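Local atomic coordinates of polyketide Synthase III (PDB entry 4B0N), a protein that acts as a type III polyketide synthase of a brown alga, with a part in phlorotannin monomer biosynthesis, and probably transfers acyl groups to build polyketides. Residues 86-91 with 357-362; 329-334 with 397-402; 92-97 with 223-228. One frame throughout, in Å; residues are numbered along the deposited sequence.

Contact 1: 86-91 with 357-362. With ACD (arachidonic acid), chain D.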
# COMPACT_ATOMS: atom_id res chain seq x y z
N SER A 86 10.21 30.68 0.46
CA SER A 86 9.67 29.35 0.20
C SER A 86 9.39 29.10 -1.28
O SER A 86 9.24 27.94 -1.70
CB SER A 86 8.39 29.12 1.01
OG SER A 86 7.33 29.94 0.56
N ARG A 87 9.33 30.18 -2.06
CA ARG A 87 8.96 30.14 -3.49
C ARG A 87 7.52 29.66 -3.70
O ARG A 87 7.12 29.32 -4.81
CB ARG A 87 9.95 29.30 -4.31
CG ARG A 87 11.32 29.93 -4.51
CD ARG A 87 11.41 30.72 -5.81
NE ARG A 87 12.72 30.61 -6.44
CZ ARG A 87 13.01 31.05 -7.67
NH1 ARG A 87 12.08 31.63 -8.42
NH2 ARG A 87 14.24 30.89 -8.16
N ILE A 88 6.75 29.65 -2.62
CA ILE A 88 5.33 29.28 -2.66
C ILE A 88 4.48 30.54 -2.50
O ILE A 88 4.63 31.28 -1.52
CB ILE A 88 4.98 28.24 -1.56
CG1 ILE A 88 5.72 26.93 -1.81
CG2 ILE A 88 3.48 28.01 -1.49
CD1 ILE A 88 5.89 26.05 -0.59
N GLY A 89 3.61 30.77 -3.48
CA GLY A 89 2.73 31.94 -3.46
C GLY A 89 1.38 31.60 -2.86
O GLY A 89 0.74 32.46 -2.24
N SER A 90 0.96 30.35 -3.05
CA SER A 90 -0.34 29.87 -2.60
C SER A 90 -0.36 28.35 -2.52
O SER A 90 0.50 27.68 -3.10
CB SER A 90 -1.44 30.35 -3.55
OG SER A 90 -1.21 29.90 -4.87
N ARG A 91 -1.35 27.81 -1.81
CA ARG A 91 -1.60 26.37 -1.77
C ARG A 91 -3.03 26.07 -1.32
O ARG A 91 -3.69 26.91 -0.71
CB ARG A 91 -0.56 25.62 -0.92
CG ARG A 91 -0.28 26.21 0.45
CD ARG A 91 1.07 25.77 0.99
NE ARG A 91 1.42 26.56 2.17
CZ ARG A 91 1.38 26.11 3.42
NH1 ARG A 91 1.02 24.86 3.68
NH2 ARG A 91 1.72 26.91 4.42
N ALA A 357 6.77 26.30 -11.12
CA ALA A 357 5.39 26.73 -11.35
C ALA A 357 4.39 25.97 -10.48
O ALA A 357 3.47 26.58 -9.91
CB ALA A 357 5.03 26.61 -12.83
N VAL A 358 4.56 24.65 -10.39
CA VAL A 358 3.70 23.82 -9.55
C VAL A 358 3.89 24.20 -8.09
O VAL A 358 2.92 24.48 -7.39
CB VAL A 358 3.97 22.32 -9.79
CG1 VAL A 358 3.37 21.46 -8.67
CG2 VAL A 358 3.40 21.89 -11.13
N LEU A 359 5.15 24.25 -7.66
CA LEU A 359 5.53 24.62 -6.30
C LEU A 359 4.95 25.98 -5.88
O LEU A 359 4.40 26.11 -4.79
CB LEU A 359 7.06 24.62 -6.17
CG LEU A 359 7.79 24.56 -4.82
CD1 LEU A 359 8.12 25.94 -4.28
CD2 LEU A 359 7.04 23.72 -3.78
N GLY A 360 5.07 26.96 -6.77
CA GLY A 360 4.58 28.32 -6.50
C GLY A 360 3.07 28.42 -6.36
O GLY A 360 2.56 29.21 -5.56
N GLU A 361 2.36 27.61 -7.14
CA GLU A 361 0.90 27.67 -7.19
C GLU A 361 0.23 26.71 -6.20
O GLU A 361 -0.82 27.04 -5.63
CB GLU A 361 0.40 27.40 -8.62
CG GLU A 361 -1.10 27.22 -8.80
CD GLU A 361 -1.94 28.40 -8.34
OE1 GLU A 361 -1.41 29.54 -8.25
OE2 GLU A 361 -3.15 28.20 -8.08
N TYR A 362 0.85 25.56 -5.97
CA TYR A 362 0.23 24.48 -5.20
C TYR A 362 0.99 24.07 -3.94
O TYR A 362 0.41 23.44 -3.05
CB TYR A 362 0.04 23.24 -6.08
CG TYR A 362 -0.69 23.47 -7.38
CD1 TYR A 362 -2.07 23.71 -7.40
CD2 TYR A 362 -0.02 23.42 -8.60
CE1 TYR A 362 -2.74 23.92 -8.60
CE2 TYR A 362 -0.68 23.62 -9.80
CZ TYR A 362 -2.04 23.87 -9.79
OH TYR A 362 -2.71 24.07 -10.99
C1 ACD D . 8.46 14.23 2.22
C2 ACD D . 7.64 13.01 2.57
C3 ACD D . 6.20 13.42 2.85
C4 ACD D . 5.58 12.55 3.93
C5 ACD D . 4.35 13.22 4.49
C6 ACD D . 3.65 12.65 5.48
C7 ACD D . 2.42 13.33 6.01
C8 ACD D . 2.75 14.35 7.06
C9 ACD D . 1.93 15.39 7.25
C10 ACD D . 2.24 16.43 8.30
C11 ACD D . 2.43 17.78 7.66
C12 ACD D . 1.79 18.84 8.13
C13 ACD D . 2.00 20.19 7.48
C14 ACD D . 0.68 20.86 7.19
C15 ACD D . 0.66 21.97 6.46
C16 ACD D . -0.65 22.66 6.15
C17 ACD D . -0.91 23.72 7.22
C18 ACD D . -0.71 25.14 6.70
C19 ACD D . -0.03 25.99 7.76
C20 ACD D . -0.05 27.45 7.39
O1 ACD D . 9.21 14.19 1.22
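Ile88 and Gly360 come together where the loop leading into strand 90-93 passes the last turn of helix 353-362, their CA atoms 4.0 Å apart. The carbonyl oxygen of Gly360 is gripped twice: Gly89 N reaches it at 2.8 Å in the carbonyl plane, on a lone pair, and Ser90 N at 3.2 Å, nearly along the C=O axis. Earlier in the loop, Arg87 O takes a CA-H...O contact from Gly360 CA at 3.2 Å. Ser86 OG, which also bonds Tyr83 O, accepts from Ile88 N in an ST turn.

Among the side chains, Ser90 OG donates to Glu361 O at 3.0 Å, tilted 30° from the carbonyl plane. Ile88 and Leu359 cross at about a right angle, CG1 of the isoleucine lying 3.6 Å from CD1 of the leucine, and that same methyl also rests on CB of Arg87. The Glu361 chain bends at chi2 (59°), CG covers the centre of one Tyr362 ring face, and OE2 is held by Arg56 and Tyr92. Arg91, part of the arachidonic acid pocket, puts its CB against Tyr362 O and runs extended from CG to NE; its guanidinium lies against the lipid tail, NH1 3.5 Å from C18, with weak bonds from NH1 to Phe243 O and NH2 to His240 O.

The contact joins the N-terminal and C-terminal chalcone synthase family regions. Helix 59-68 backs Ser86, Ile88 and Arg91, its Gln59 taking a bond from Arg91 NE, while helix 369-385 supports Val358 and Tyr362.

Contact 2: 329-334 with 397-402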
# COMPACT_ATOMS: atom_id res chain seq x y z
N CYS A 329 11.00 16.29 -15.31
CA CYS A 329 9.95 16.51 -14.32
C CYS A 329 10.44 16.21 -12.91
O CYS A 329 10.29 15.10 -12.40
CB CYS A 329 8.71 15.68 -14.66
SG CYS A 329 7.79 16.30 -16.09
N VAL A 330 11.05 17.22 -12.29
CA VAL A 330 11.57 17.09 -10.94
C VAL A 330 10.46 17.34 -9.93
O VAL A 330 9.63 18.23 -10.12
CB VAL A 330 12.74 18.07 -10.68
CG1 VAL A 330 13.37 17.82 -9.32
CG2 VAL A 330 13.79 17.96 -11.77
N HIS A 331 10.45 16.54 -8.86
CA HIS A 331 9.48 16.66 -7.78
C HIS A 331 9.66 17.97 -7.03
O HIS A 331 10.70 18.19 -6.41
CB HIS A 331 9.59 15.46 -6.84
CG HIS A 331 8.84 15.63 -5.54
ND1 HIS A 331 7.50 15.56 -5.47
CD2 HIS A 331 9.29 15.86 -4.25
CE1 HIS A 331 7.11 15.74 -4.20
NE2 HIS A 331 8.21 15.93 -3.45
N PRO A 332 8.64 18.85 -7.09
CA PRO A 332 8.70 20.15 -6.42
C PRO A 332 8.46 20.03 -4.91
O PRO A 332 7.42 20.45 -4.41
CB PRO A 332 7.58 20.94 -7.09
CG PRO A 332 6.59 19.92 -7.52
CD PRO A 332 7.36 18.65 -7.79
N GLY A 333 9.43 19.45 -4.21
CA GLY A 333 9.31 19.18 -2.78
C GLY A 333 9.71 20.35 -1.90
O GLY A 333 9.50 20.32 -0.68
N GLY A 334 10.28 21.38 -2.52
CA GLY A 334 10.74 22.56 -1.81
C GLY A 334 11.81 23.32 -2.57
O GLY A 334 12.33 22.83 -3.58
N ALA A 397 10.77 11.76 -15.50
CA ALA A 397 10.12 12.21 -14.28
C ALA A 397 10.64 11.39 -13.11
O ALA A 397 10.62 10.16 -13.15
CB ALA A 397 8.61 12.08 -14.40
N PHE A 398 11.12 12.07 -12.07
CA PHE A 398 11.58 11.39 -10.87
C PHE A 398 11.12 12.06 -9.58
O PHE A 398 10.62 13.19 -9.59
CB PHE A 398 13.11 11.18 -10.88
CG PHE A 398 13.91 12.46 -10.89
CD1 PHE A 398 14.20 13.13 -9.70
CD2 PHE A 398 14.41 12.97 -12.08
CE1 PHE A 398 14.94 14.30 -9.71
CE2 PHE A 398 15.15 14.14 -12.09
CZ PHE A 398 15.42 14.81 -10.91
N SER A 399 11.27 11.34 -8.47
CA SER A 399 10.93 11.82 -7.14
C SER A 399 11.74 11.04 -6.11
O SER A 399 12.54 10.16 -6.47
CB SER A 399 9.43 11.67 -6.88
OG SER A 399 9.07 12.20 -5.62
N PHE A 400 11.54 11.35 -4.83
CA PHE A 400 12.32 10.74 -3.75
C PHE A 400 11.47 10.11 -2.65
O PHE A 400 10.54 10.74 -2.13
CB PHE A 400 13.32 11.74 -3.18
CG PHE A 400 14.17 12.39 -4.23
CD1 PHE A 400 15.15 11.67 -4.90
CD2 PHE A 400 13.96 13.73 -4.57
CE1 PHE A 400 15.92 12.27 -5.88
CE2 PHE A 400 14.74 14.33 -5.55
CZ PHE A 400 15.71 13.60 -6.21
N SER A 401 11.80 8.87 -2.32
CA SER A 401 11.08 8.09 -1.33
C SER A 401 11.92 7.89 -0.07
O SER A 401 13.15 7.93 -0.15
CB SER A 401 10.73 6.72 -1.90
OG SER A 401 11.90 5.95 -2.15
N PRO A 402 11.27 7.68 1.09
CA PRO A 402 12.00 7.36 2.32
C PRO A 402 13.00 6.23 2.08
O PRO A 402 12.64 5.18 1.55
CB PRO A 402 10.89 6.91 3.29
CG PRO A 402 9.61 6.94 2.52
CD PRO A 402 9.83 7.84 1.35
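Cys329 and Ala397 are paired in parallel, joining strand 327-330, outermost in its sheet within this chain, to strand 394-401. The backbone bonds are few. Phe398 N donates to Cys329 O at 3.2 Å, and past it His331 N makes only a weak bond to Phe398 O as the chain leaves the sheet and turns at Pro332, the centre of an inverse gamma turn.

Apolar contacts occupy both faces of the pair. On one, Cys329 CB meets Ala397 CB at 3.6 Å. On the other, Val330 and Phe398 lie side by side and point the same way: CG is set between the backbone N and carbonyl carbon of Phe398 (chi1 63°), and the far end of the ring, CZ, comes 3.6 Å from Val330 CG2. Helix 299-316 packs on Phe398 through Ile307 and Phe310.

The polar part gathers round the imidazole. Ser399 OG, anti to its backbone N (chi1 -177°), stands 3.4 Å above one face of the His331 ring, toward the rim; the backbone N of Gly333 lies over the opposite face, again offset, at 3.5 Å. The ring is thus sandwiched.

His331 also touches Cys194 and Asn364, a grouping consistent with the Cys-His-Asn catalytic triad of chalcone synthase relatives, and its side chain is about 5 Å from the bound arachidonic acid. All the touching residues are buried. The serine hydroxyl spends its polar bond on Cys194 O while lying over the imidazole by packing, so one OG touches both residues beside the carboxyl end of the lipid.

Contact 3: 92-97 with 223-228. With ACD (arachidonic acid), chain D.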
# COMPACT_ATOMS: atom_id res chain seq x y z
N TYR A 92 -3.51 24.86 -1.63
CA TYR A 92 -4.91 24.50 -1.43
C TYR A 92 -5.13 23.61 -0.20
O TYR A 92 -4.34 22.69 0.05
CB TYR A 92 -5.46 23.80 -2.68
CG TYR A 92 -5.46 24.66 -3.93
CD1 TYR A 92 -4.27 24.95 -4.60
CD2 TYR A 92 -6.65 25.18 -4.44
CE1 TYR A 92 -4.26 25.74 -5.73
CE2 TYR A 92 -6.65 25.97 -5.58
CZ TYR A 92 -5.46 26.24 -6.22
OH TYR A 92 -5.45 27.03 -7.35
N PHE A 93 -6.19 23.89 0.54
CA PHE A 93 -6.55 23.12 1.73
C PHE A 93 -8.01 22.67 1.72
O PHE A 93 -8.88 23.37 1.19
CB PHE A 93 -6.27 23.93 3.00
CG PHE A 93 -4.86 24.45 3.11
CD1 PHE A 93 -3.77 23.58 3.06
CD2 PHE A 93 -4.62 25.81 3.28
CE1 PHE A 93 -2.47 24.06 3.15
CE2 PHE A 93 -3.32 26.29 3.38
CZ PHE A 93 -2.25 25.42 3.32
N ALA A 94 -8.27 21.51 2.31
CA ALA A 94 -9.62 20.95 2.41
C ALA A 94 -10.39 21.51 3.61
O ALA A 94 -11.62 21.38 3.68
CB ALA A 94 -9.56 19.43 2.48
N VAL A 95 -9.67 22.12 4.54
CA VAL A 95 -10.27 22.64 5.77
C VAL A 95 -10.25 24.17 5.75
O VAL A 95 -9.26 24.78 5.33
CB VAL A 95 -9.54 22.13 7.03
CG1 VAL A 95 -10.54 21.86 8.13
CG2 VAL A 95 -8.77 20.84 6.74
N PRO A 96 -11.35 24.81 6.21
CA PRO A 96 -11.42 26.28 6.22
C PRO A 96 -10.58 26.96 7.30
O PRO A 96 -10.47 28.19 7.30
CB PRO A 96 -12.91 26.55 6.45
CG PRO A 96 -13.42 25.35 7.16
CD PRO A 96 -12.64 24.20 6.59
N ASP A 97 -9.99 26.18 8.21
CA ASP A 97 -9.24 26.72 9.35
C ASP A 97 -8.11 27.71 9.00
O ASP A 97 -7.58 28.38 9.88
CB ASP A 97 -8.67 25.58 10.20
CG ASP A 97 -9.75 24.78 10.89
OD1 ASP A 97 -10.61 24.22 10.18
OD2 ASP A 97 -9.75 24.71 12.13
N LEU A 223 -3.86 14.84 1.59
CA LEU A 223 -4.42 15.92 2.40
C LEU A 223 -3.57 16.12 3.65
O LEU A 223 -3.88 15.59 4.72
CB LEU A 223 -5.87 15.61 2.81
CG LEU A 223 -7.03 15.88 1.86
CD1 LEU A 223 -7.15 14.82 0.78
CD2 LEU A 223 -8.31 15.93 2.67
N SER A 224 -2.49 16.89 3.51
CA SER A 224 -1.64 17.23 4.65
C SER A 224 -2.24 18.32 5.55
O SER A 224 -1.70 18.61 6.62
CB SER A 224 -0.21 17.58 4.20
OG SER A 224 -0.21 18.49 3.12
N SER A 225 -3.36 18.91 5.13
CA SER A 225 -4.04 19.95 5.92
C SER A 225 -4.88 19.38 7.06
O SER A 225 -5.52 20.13 7.81
CB SER A 225 -4.92 20.84 5.03
OG SER A 225 -6.11 20.17 4.65
N VAL A 226 -4.89 18.06 7.19
CA VAL A 226 -5.63 17.41 8.27
C VAL A 226 -4.68 16.94 9.36
O VAL A 226 -5.11 16.47 10.41
CB VAL A 226 -6.48 16.23 7.75
CG1 VAL A 226 -7.78 16.16 8.55
CG2 VAL A 226 -6.81 16.39 6.28
N HIS A 227 -3.38 17.09 9.12
CA HIS A 227 -2.34 16.63 10.05
C HIS A 227 -1.54 17.75 10.68
O HIS A 227 -0.47 17.51 11.24
CB HIS A 227 -1.40 15.65 9.35
CG HIS A 227 -2.09 14.41 8.85
ND1 HIS A 227 -2.50 13.43 9.68
CD2 HIS A 227 -2.43 14.00 7.57
CE1 HIS A 227 -3.08 12.45 8.97
NE2 HIS A 227 -3.04 12.80 7.67
N THR A 228 -2.06 18.97 10.61
CA THR A 228 -1.36 20.14 11.14
C THR A 228 -1.35 20.13 12.67
O THR A 228 -2.37 19.83 13.30
CB THR A 228 -1.94 21.46 10.60
OG1 THR A 228 -3.00 21.92 11.44
CG2 THR A 228 -2.44 21.29 9.17
C1 ACD D . 8.46 14.23 2.22
C2 ACD D . 7.64 13.01 2.57
C3 ACD D . 6.20 13.42 2.85
C4 ACD D . 5.58 12.55 3.93
C5 ACD D . 4.35 13.22 4.49
C6 ACD D . 3.65 12.65 5.48
C7 ACD D . 2.42 13.33 6.01
C8 ACD D . 2.75 14.35 7.06
C9 ACD D . 1.93 15.39 7.25
C10 ACD D . 2.24 16.43 8.30
C11 ACD D . 2.43 17.78 7.66
C12 ACD D . 1.79 18.84 8.13
C13 ACD D . 2.00 20.19 7.48
C14 ACD D . 0.68 20.86 7.19
C15 ACD D . 0.66 21.97 6.46
C16 ACD D . -0.65 22.66 6.15
C17 ACD D . -0.91 23.72 7.22
C18 ACD D . -0.71 25.14 6.70
C19 ACD D . -0.03 25.99 7.76
C20 ACD D . -0.05 27.45 7.39
O1 ACD D . 9.21 14.19 1.22
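Ser225 fits into a shallow bend formed by Phe93, Ala94 and Val95, and this is where the contact is close. Its CB lies 3.6 Å from Phe93 CD1, and its OG, set between the backbone N and the carbonyl carbon (chi1 75°), comes 3.4 Å from Val95 CG2. That hydroxyl takes its polar partner from elsewhere, a hydrogen bond with Asp245 OD2, the same residue whose backbone bonds that of Tyr92; Ser225 O is bound by Tyr111 OH. Beside the serine, Ala94 CB meets Leu223 CD2 at 3.7 Å, closing the apolar edge against helix 121-146, where Phe128 and Ala132 cover the leucine.

The other side is looser and faces the fatty acid. Here the segments diverge, and the chain of arachidonic acid runs past Phe93 and the 224-228 loop. Phe93 CZ approaches C18 of the lipid at 3.7 Å, close to where Thr228 CG2 meets C17. Ser224 O is 3.3 Å from C14. Toward the carboxyl end of the lipid, His227 offers CB to C10, its NE2 being bonded to Thr163 O.

Phe93, Ser224, His227 and Thr228 all belong to the arachidonic acid pocket seen in this structure, walled here by the end of strand 90-93 and the loop after strand 215-223 of the thiolase-like fold, which together take in the methyl-terminal half of the lipid.

In the fold
Contacts 1 and 3 share strand 90-93 and both line the tail of the arachidonic acid, with centres about 16 Å apart; Glu361 and Tyr92 join them through a probable hydrogen bond. Contact 2 lies about 15 Å from contact 1, centre to centre, and meets it where Leu359 and Val358 pack on Pro332, but it does not touch contact 3, whose centre is about 22 Å from its own. Along the chain, 92-97 and 223-228 fall between the two segments of contact 1, while those of contacts 1 and 2 alternate. Contact 1 thus bridges the N-terminal and C-terminal family regions, lying between the lipid-lining residues of contact 3 and the sheet edge of contact 2.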